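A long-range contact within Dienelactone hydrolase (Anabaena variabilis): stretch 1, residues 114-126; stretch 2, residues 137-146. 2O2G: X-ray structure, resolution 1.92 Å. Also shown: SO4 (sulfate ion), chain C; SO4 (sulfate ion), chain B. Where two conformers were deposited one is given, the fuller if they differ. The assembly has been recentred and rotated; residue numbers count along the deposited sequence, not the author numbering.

Stretch 1 (114-126) LKVGYFGASTGGG
Stretch 2 137-146: ETVQAVVSRG

Residues 115-121 form a β-strand that runs parallel to the strand ending at R145, the two axes inclined by 14° and approaching to 4.6 Å. The register pairs Y118 with V142, F119 with V143, G120 with S144 and A121 with R145, at CA-CA separations of 4.6 to 4.9 Å. Backbone torsions are extended through most of both strands, but Q140 departs from this (phi/psi -101/-6°). Six hydrogen bonds form the ladder: Q140 N to V116 O, Y118 N to A141 O, V143 N to Y118 O, R145 N to G120 O and S122 N to R145 O, each 2.8 Å, and G120 N to V143 O at 2.9 Å. Beyond the strand, S122 adopts 51/-120° and the chain turns into a helix, with G124 N bonded to A121 O at 2.7 Å. G146 ends the second stretch at 56/45°, a positive phi that favours glycine.

Near the start of the ladder, a water accepts from V116 N (2.8 Å) and donates to T138 O (2.7 Å), linking the two backbones.

From V116 to A121 and from A141 to R145 the side chains alternate between the faces of the sheet; Q140 interrupts the pattern, so V139 and V142 lie on the same face. V116, Y118, V139, V142 and S144 share one face. Y118 (m, chi2 -27°) lies against both valines: V139 (t) places CG1 4.0 Å from the centroid of the Y118 ring, over its face, and V142 (t) brings CG2 to 4.1 Å from Y118 CD2. The tyrosine thus supplies a broad apolar surface, while its hydroxyl is hydrogen-bonded elsewhere in the structure. Farther along, the helix packs closely: G125 CA is 3.7 Å from S144 OG (S144 chi1 t), and an ideal CB on G125 would clash with that oxygen. At G120, a CB would instead strike G124 O.

The other face carries F119, A121, A141, V143 and R145. F119 (t, chi2 -82°) leaves the strand on this face, and the end of its ring comes nearer the second strand, with CE2 4.0 Å from V143 CG1 and CZ 3.7 Å from R145 CB. R145 (chi1 t, chi2 -146°, chi3 75°, chi4 -168°) spreads its guanidinium over the small A121 side chain, A121 CB lying 3.6 Å from R145 CZ. At the guanidinium edge, R145 NH2 is 2.9 Å from S122 OG (S122 chi1 m). R145 NH1 and NH2 donate to O3 and O4 of a sulfate, 3.0 Å each, and R145 NE donates to a water at 3.0 Å, so the charged group is well satisfied although buried. In all, the contact buries 809 Å², summed over both stretches.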

ATOM      1  N   LEU A 114      16.514   3.202  -0.534  1.00 27.36           N
ATOM      2  CA  LEU A 114      15.474   2.407  -1.165  1.00 27.02           C
ATOM      3  C   LEU A 114      14.408   3.227  -1.889  1.00 27.34           C
ATOM      4  O   LEU A 114      13.938   4.244  -1.375  1.00 28.28           O
ATOM      5  CB  LEU A 114      14.840   1.479  -0.130  1.00 27.58           C
ATOM      6  CG  LEU A 114      15.790   0.448   0.507  1.00 22.74           C
ATOM      7  CD1 LEU A 114      15.149  -0.140   1.756  1.00 26.55           C
ATOM      8  CD2 LEU A 114      16.195  -0.666  -0.474  1.00 25.81           C
ATOM      9  N   LYS A 115      14.014   2.773  -3.077  1.00 26.95           N
ATOM     10  CA  LYS A 115      12.936   3.447  -3.825  1.00 29.88           C
ATOM     11  C   LYS A 115      11.568   3.027  -3.272  1.00 29.03           C
ATOM     12  O   LYS A 115      11.184   1.843  -3.289  1.00 31.34           O
ATOM     13  CB  LYS A 115      13.040   3.240  -5.334  1.00 31.23           C
ATOM     14  CG  LYS A 115      14.106   4.134  -6.003  1.00 38.53           C
ATOM     15  CD  LYS A 115      15.491   3.698  -5.751  1.00 40.59           C
ATOM     16  CE  LYS A 115      16.512   4.747  -6.198  1.00 46.84           C
ATOM     17  NZ  LYS A 115      16.263   5.226  -7.569  1.00 41.55           N
ATOM     18  N   VAL A 116      10.812   4.020  -2.823  1.00 31.33           N
ATOM     19  CA  VAL A 116       9.549   3.738  -2.189  1.00 31.86           C
ATOM     20  C   VAL A 116       8.410   3.512  -3.157  1.00 31.13           C
ATOM     21  O   VAL A 116       8.206   4.285  -4.090  1.00 34.60           O
ATOM     22  CB  VAL A 116       9.128   4.816  -1.180  1.00 33.51           C
ATOM     23  CG1 VAL A 116       7.746   4.498  -0.594  1.00 32.18           C
ATOM     24  CG2 VAL A 116      10.160   4.932  -0.039  1.00 32.69           C
ATOM     25  N   GLY A 117       7.661   2.438  -2.896  1.00 29.88           N
ATOM     26  CA  GLY A 117       6.418   2.142  -3.606  1.00 28.53           C
ATOM     27  C   GLY A 117       5.327   1.884  -2.567  1.00 26.70           C
ATOM     28  O   GLY A 117       5.613   1.512  -1.436  1.00 27.54           O
ATOM     29  N   TYR A 118       4.064   2.022  -2.959  1.00 27.28           N
ATOM     30  CA  TYR A 118       2.968   1.778  -2.033  1.00 27.56           C
ATOM     31  C   TYR A 118       2.087   0.616  -2.487  1.00 28.50           C
ATOM     32  O   TYR A 118       1.803   0.443  -3.719  1.00 27.73           O
ATOM     33  CB  TYR A 118       2.043   2.991  -1.890  1.00 28.17           C
ATOM     34  CG  TYR A 118       2.588   4.287  -1.302  1.00 22.96           C
ATOM     35  CD1 TYR A 118       3.644   4.324  -0.415  1.00 23.87           C
ATOM     36  CD2 TYR A 118       1.929   5.472  -1.567  1.00 26.26           C
ATOM     37  CE1 TYR A 118       4.073   5.528   0.124  1.00 24.76           C
ATOM     38  CE2 TYR A 118       2.325   6.672  -1.019  1.00 33.17           C
ATOM     39  CZ  TYR A 118       3.383   6.709  -0.177  1.00 28.76           C
ATOM     40  OH  TYR A 118       3.735   7.942   0.321  1.00 24.84           O
ATOM     41  N   PHE A 119       1.693  -0.194  -1.515  1.00 29.21           N
ATOM     42  CA  PHE A 119       0.724  -1.268  -1.738  1.00 29.97           C
ATOM     43  C   PHE A 119      -0.419  -0.945  -0.827  1.00 29.18           C
ATOM     44  O   PHE A 119      -0.300  -1.113   0.388  1.00 31.65           O
ATOM     45  CB  PHE A 119       1.285  -2.666  -1.483  1.00 29.40           C
ATOM     46  CG  PHE A 119       0.277  -3.771  -1.768  1.00 26.98           C
ATOM     47  CD1 PHE A 119      -0.684  -4.128  -0.821  1.00 29.62           C
ATOM     48  CD2 PHE A 119       0.271  -4.434  -2.980  1.00 22.46           C
ATOM     49  CE1 PHE A 119      -1.638  -5.152  -1.104  1.00 22.57           C
ATOM     50  CE2 PHE A 119      -0.697  -5.435  -3.280  1.00 25.55           C
ATOM     51  CZ  PHE A 119      -1.636  -5.790  -2.359  1.00 27.36           C
ATOM     52  N   GLY A 120      -1.532  -0.473  -1.400  1.00 26.61           N
ATOM     53  CA  GLY A 120      -2.659  -0.084  -0.611  1.00 26.75           C
ATOM     54  C   GLY A 120      -3.777  -1.092  -0.750  1.00 29.20           C
ATOM     55  O   GLY A 120      -4.178  -1.373  -1.872  1.00 29.52           O
ATOM     56  N   ALA A 121      -4.284  -1.601   0.380  1.00 24.78           N
ATOM     57  CA  ALA A 121      -5.321  -2.631   0.392  1.00 28.60           C
ATOM     58  C   ALA A 121      -6.688  -2.056   0.770  1.00 28.26           C
ATOM     59  O   ALA A 121      -6.819  -1.352   1.798  1.00 29.70           O
ATOM     60  CB  ALA A 121      -4.948  -3.730   1.361  1.00 26.52           C
ATOM     61  N   SER A 122      -7.682  -2.361  -0.054  1.00 26.50           N
ATOM     62  CA  SER A 122      -9.049  -1.915   0.184  0.50 28.55           C
ATOM     63  C   SER A 122      -9.070  -0.396   0.436  1.00 26.63           C
ATOM     64  O   SER A 122      -8.640   0.346  -0.424  1.00 27.01           O
ATOM     65  CB  SER A 122      -9.666  -2.731   1.316  0.50 28.54           C
ATOM     66  OG  SER A 122      -9.672  -4.105   0.976  0.50 30.24           O
ATOM     67  N   THR A 123      -9.538   0.089   1.594  1.00 27.34           N
ATOM     68  CA  THR A 123      -9.506   1.552   1.858  1.00 26.82           C
ATOM     69  C   THR A 123      -8.067   2.168   1.816  1.00 27.02           C
ATOM     70  O   THR A 123      -7.896   3.389   1.575  1.00 31.41           O
ATOM     71  CB  THR A 123     -10.194   1.945   3.205  1.00 28.15           C
ATOM     72  OG1 THR A 123      -9.538   1.289   4.296  1.00 31.17           O
ATOM     73  CG2 THR A 123     -11.670   1.603   3.188  1.00 35.05           C
ATOM     74  N   GLY A 124      -7.045   1.339   2.034  1.00 28.70           N
ATOM     75  CA  GLY A 124      -5.645   1.772   1.908  1.00 30.62           C
ATOM     76  C   GLY A 124      -5.261   2.279   0.514  1.00 31.18           C
ATOM     77  O   GLY A 124      -4.373   3.152   0.369  1.00 27.73           O
ATOM     78  N   GLY A 125      -5.921   1.733  -0.508  1.00 29.42           N
ATOM     79  CA  GLY A 125      -5.691   2.140  -1.902  1.00 28.10           C
ATOM     80  C   GLY A 125      -5.853   3.637  -2.096  1.00 29.98           C
ATOM     81  O   GLY A 125      -4.947   4.317  -2.579  1.00 30.20           O
ATOM     82  N   GLY A 126      -7.011   4.162  -1.720  1.00 29.94           N
ATOM     83  CA  GLY A 126      -7.257   5.586  -1.807  1.00 28.58           C
ATOM     84  C   GLY A 126      -6.248   6.395  -1.003  1.00 30.71           C
ATOM     85  O   GLY A 126      -5.772   7.447  -1.467  1.00 29.08           O
ATOM     86  N   GLU A 137       8.184  13.158  -6.056  1.00 31.63           N
ATOM     87  CA  GLU A 137       9.537  12.786  -6.439  1.00 33.26           C
ATOM     88  C   GLU A 137      10.007  11.548  -5.686  1.00 30.93           C
ATOM     89  O   GLU A 137      10.904  10.858  -6.152  1.00 33.24           O
ATOM     90  CB  GLU A 137      10.504  13.955  -6.240  1.00 33.62           C
ATOM     91  N   THR A 138       9.364  11.232  -4.568  1.00 29.06           N
ATOM     92  CA  THR A 138       9.787  10.140  -3.696  1.00 27.96           C
ATOM     93  C   THR A 138       9.100   8.810  -3.985  1.00 28.64           C
ATOM     94  O   THR A 138       9.734   7.757  -3.900  1.00 31.57           O
ATOM     95  CB  THR A 138       9.558  10.549  -2.216  1.00 29.15           C
ATOM     96  OG1 THR A 138      10.264  11.766  -1.967  1.00 31.05           O
ATOM     97  CG2 THR A 138      10.040   9.483  -1.202  1.00 31.06           C
ATOM     98  N   VAL A 139       7.807   8.835  -4.293  1.00 25.41           N
ATOM     99  CA  VAL A 139       7.048   7.602  -4.478  1.00 27.36           C
ATOM    100  C   VAL A 139       7.090   7.246  -5.950  1.00 25.66           C
ATOM    101  O   VAL A 139       6.659   8.037  -6.791  1.00 26.33           O
ATOM    102  CB  VAL A 139       5.598   7.746  -4.014  1.00 27.28           C
ATOM    103  CG1 VAL A 139       4.879   6.382  -4.143  1.00 21.68           C
ATOM    104  CG2 VAL A 139       5.551   8.302  -2.579  1.00 32.79           C
ATOM    105  N   GLN A 140       7.647   6.076  -6.229  1.00 25.45           N
ATOM    106  CA  GLN A 140       7.914   5.595  -7.591  1.00 28.49           C
ATOM    107  C   GLN A 140       6.942   4.585  -8.175  1.00 27.28           C
ATOM    108  O   GLN A 140       7.057   4.235  -9.371  1.00 28.58           O
ATOM    109  CB  GLN A 140       9.329   5.010  -7.681  1.00 28.91           C
ATOM    110  CG  GLN A 140      10.437   6.031  -7.398  1.00 31.86           C
ATOM    111  CD  GLN A 140      11.827   5.645  -7.916  1.00 37.35           C
ATOM    112  OE1 GLN A 140      12.781   6.381  -7.675  1.00 39.91           O
ATOM    113  NE2 GLN A 140      11.950   4.510  -8.650  1.00 35.78           N
ATOM    114  N   ALA A 141       5.985   4.125  -7.372  1.00 29.06           N
ATOM    115  CA  ALA A 141       4.982   3.165  -7.832  1.00 27.12           C
ATOM    116  C   ALA A 141       3.897   2.966  -6.797  1.00 27.80           C
ATOM    117  O   ALA A 141       4.121   3.095  -5.594  1.00 25.88           O
ATOM    118  CB  ALA A 141       5.627   1.786  -8.197  1.00 28.54           C
ATOM    119  N   VAL A 142       2.697   2.664  -7.276  1.00 28.98           N
ATOM    120  CA  VAL A 142       1.568   2.394  -6.400  1.00 28.79           C
ATOM    121  C   VAL A 142       0.757   1.234  -6.982  1.00 27.52           C
ATOM    122  O   VAL A 142       0.553   1.167  -8.176  1.00 27.59           O
ATOM    123  CB  VAL A 142       0.619   3.623  -6.236  1.00 30.54           C
ATOM    124  CG1 VAL A 142      -0.654   3.246  -5.416  1.00 32.47           C
ATOM    125  CG2 VAL A 142       1.339   4.802  -5.595  1.00 28.41           C
ATOM    126  N   VAL A 143       0.333   0.326  -6.116  1.00 26.78           N
ATOM    127  CA  VAL A 143      -0.567  -0.766  -6.482  1.00 27.69           C
ATOM    128  C   VAL A 143      -1.753  -0.634  -5.505  1.00 27.13           C
ATOM    129  O   VAL A 143      -1.556  -0.514  -4.293  1.00 25.39           O
ATOM    130  CB  VAL A 143       0.072  -2.146  -6.334  1.00 25.66           C
ATOM    131  CG1 VAL A 143      -0.958  -3.258  -6.598  1.00 30.22           C
ATOM    132  CG2 VAL A 143       1.242  -2.297  -7.249  1.00 27.27           C
ATOM    133  N   SER A 144      -2.968  -0.631  -6.043  1.00 26.12           N
ATOM    134  CA  SER A 144      -4.178  -0.548  -5.245  1.00 27.43           C
ATOM    135  C   SER A 144      -4.926  -1.864  -5.391  1.00 24.92           C
ATOM    136  O   SER A 144      -5.259  -2.243  -6.514  1.00 24.07           O
ATOM    137  CB  SER A 144      -5.043   0.624  -5.682  1.00 27.18           C
ATOM    138  OG  SER A 144      -6.317   0.459  -5.098  1.00 27.12           O
ATOM    139  N   ARG A 145      -5.099  -2.590  -4.276  1.00 24.82           N
ATOM    140  CA  ARG A 145      -5.801  -3.893  -4.289  1.00 26.80           C
ATOM    141  C   ARG A 145      -7.240  -3.727  -3.838  1.00 27.40           C
ATOM    142  O   ARG A 145      -7.517  -3.515  -2.648  1.00 27.03           O
ATOM    143  CB  ARG A 145      -5.094  -4.910  -3.399  1.00 29.54           C
ATOM    144  CG  ARG A 145      -5.673  -6.335  -3.452  1.00 31.26           C
ATOM    145  CD  ARG A 145      -5.560  -6.995  -2.109  1.00 31.29           C
ATOM    146  NE  ARG A 145      -6.571  -6.437  -1.194  1.00 29.75           N
ATOM    147  CZ  ARG A 145      -6.600  -6.636   0.111  1.00 25.38           C
ATOM    148  NH1 ARG A 145      -5.619  -7.280   0.726  1.00 24.47           N
ATOM    149  NH2 ARG A 145      -7.574  -6.100   0.817  1.00 33.26           N
ATOM    150  N   GLY A 146      -8.163  -3.808  -4.796  1.00 26.30           N
ATOM    151  CA  GLY A 146      -9.592  -3.694  -4.482  1.00 26.64           C
ATOM    152  C   GLY A 146      -9.950  -2.411  -3.759  1.00 28.28           C
ATOM    153  O   GLY A 146     -10.725  -2.437  -2.813  1.00 30.45           O
TER
HETATM  154  S   SO4 C 224       8.615  14.808  -2.904  1.00 46.42           S
HETATM  155  O1  SO4 C 224       9.941  15.241  -2.431  1.00 56.78           O
HETATM  156  O2  SO4 C 224       7.646  15.406  -2.012  1.00 40.32           O
HETATM  157  O3  SO4 C 224       8.625  13.357  -2.889  1.00 28.97           O
HETATM  158  O4  SO4 C 224       8.374  15.297  -4.266  1.00 49.99           O
HETATM  159  S   SO4 B 223      -6.421  -5.948   4.503  1.00 24.56           S
HETATM  160  O1  SO4 B 223      -5.419  -4.940   4.796  1.00 18.37           O
HETATM  161  O2  SO4 B 223      -6.794  -6.516   5.767  1.00 27.45           O
HETATM  162  O3  SO4 B 223      -5.759  -6.992   3.745  1.00 31.81           O
HETATM  163  O4  SO4 B 223      -7.561  -5.413   3.768  1.00 25.21           O
HETATM  164  O   HOH W   1      11.733   6.603  -2.571  1.00 19.05           O
HETATM  165  O   HOH W   2      -9.424  -5.492  -1.478  1.00 19.51           O